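Local coordinates for thiamine-monophosphate kinase (Stenotrophomonas maltophilia, PDB 6XEP) that phosphorylates thiamine monophosphate to thiamine diphosphate, probably at the expense of ATP and with magnesium, at the interface of chains A and B. Sequence-based numbering; all coordinates share one arbitrary frame. Chains: chain A/B, Thiamine-monophosphate kinase.

The interface of chains A and B. Residues chain A 35-36; chain B 152, 238.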
loop_
_atom_site.group_PDB
_atom_site.type_symbol
_atom_site.label_atom_id
_atom_site.label_comp_id
_atom_site.label_asym_id
_atom_site.label_seq_id
_atom_site.Cartn_x
_atom_site.Cartn_y
_atom_site.Cartn_z
ATOM N N GLY A 35 20.756 -1.330 -10.219
ATOM C CA GLY A 35 20.161 -2.373 -11.040
ATOM C C GLY A 35 19.004 -3.131 -10.417
ATOM O O GLY A 35 17.974 -3.311 -11.076
ATOM N N ASP A 36 19.154 -3.581 -9.160
ATOM C CA ASP A 36 18.116 -4.348 -8.471
ATOM C C ASP A 36 16.746 -3.755 -8.730
ATOM O O ASP A 36 16.552 -2.539 -8.630
ATOM C CB ASP A 36 18.332 -4.391 -6.955
ATOM C CG ASP A 36 19.483 -5.286 -6.541
ATOM O OD1 ASP A 36 19.894 -6.179 -7.311
ATOM O OD2 ASP A 36 19.977 -5.088 -5.415
ATOM N N ARG B 152 15.493 -13.243 -10.673
ATOM C CA ARG B 152 15.995 -11.931 -11.061
ATOM C C ARG B 152 15.898 -11.771 -12.570
ATOM O O ARG B 152 15.769 -12.749 -13.309
ATOM C CB ARG B 152 17.449 -11.735 -10.613
ATOM C CG ARG B 152 17.633 -11.706 -9.096
ATOM C CD ARG B 152 19.106 -11.604 -8.756
ATOM N NE ARG B 152 19.711 -10.398 -9.324
ATOM C CZ ARG B 152 19.769 -9.218 -8.708
ATOM N NH1 ARG B 152 19.249 -9.060 -7.495
ATOM N NH2 ARG B 152 20.353 -8.180 -9.304
ATOM N N ARG B 238 18.934 -5.807 -18.572
ATOM C CA ARG B 238 19.559 -6.063 -17.280
ATOM C C ARG B 238 20.625 -7.147 -17.366
ATOM O O ARG B 238 21.626 -7.080 -16.645
ATOM C CB ARG B 238 18.472 -6.429 -16.252
ATOM C CG ARG B 238 17.449 -5.308 -16.052
ATOM C CD ARG B 238 17.886 -4.328 -14.973
ATOM N NE ARG B 238 17.797 -4.994 -13.678
ATOM C CZ ARG B 238 18.847 -5.392 -12.969
ATOM N NH1 ARG B 238 20.069 -5.151 -13.410
ATOM N NH2 ARG B 238 18.674 -6.019 -11.813
#
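A:Gly35 has a positive phi and A:Asp36 an extended backbone, a turn of the loop that presents a peptide carbonyl and a carboxylate to two arginines of chain B. This pair illustrates how two adjacent residues of a loop, one offering its backbone carbonyl and one its carboxylate, are met by separate guanidinium groups across the two-fold interface of the deposited pair of chains, probably the functional dimer. At A:Asp36 the reading is ionic: the terminal nitrogens of B:Arg152 close like a fork on one carboxylate oxygen. Its NH2 donates to OD1 of A:Asp36 over 2.9 Å, nearly in line with the C-O bond and as the closest pair of a salt bridge. The other prong, NH1, lies 3.0 Å from the same OD1 and comes from above the carboxylate plane. Both bonds stay in the plane of the guanidinium; this plane and that of the carboxylate stand 76° apart, which goes with a fork on OD1 in place of a parallel, two-oxygen clasp. The arginine chain is extended at chi2 and bends at chi3 (59°), which swings its end group toward the aspartate.

B:Arg238 works differently. It leaves helix 228-239 and folds at chi2 (-88°) and again at chi3, laying the flat of its guanidinium against the A:Gly35 peptide. The carbonyl carbon C of A:Gly35 sits over the rim of that face, and the carbonyl O is 2.9 Å from NH2 of B:Arg238, but the N-H bonds point elsewhere, so the contact is one of face against carbonyl and not a hydrogen bond. The positive charge would still be expected to favour the carbonyl oxygen. The next residue, A:Asp37, is a predicted magnesium ligand, so the contact may help to position the loop that carries it. The two arginines do not stack: NH2 of B:Arg152 lies at the edge of the B:Arg238 guanidinium, in its plane, and the two groups are turned nearly at right angles. NH2 of B:Arg238 stops 4.7 Å from OD1 of A:Asp36.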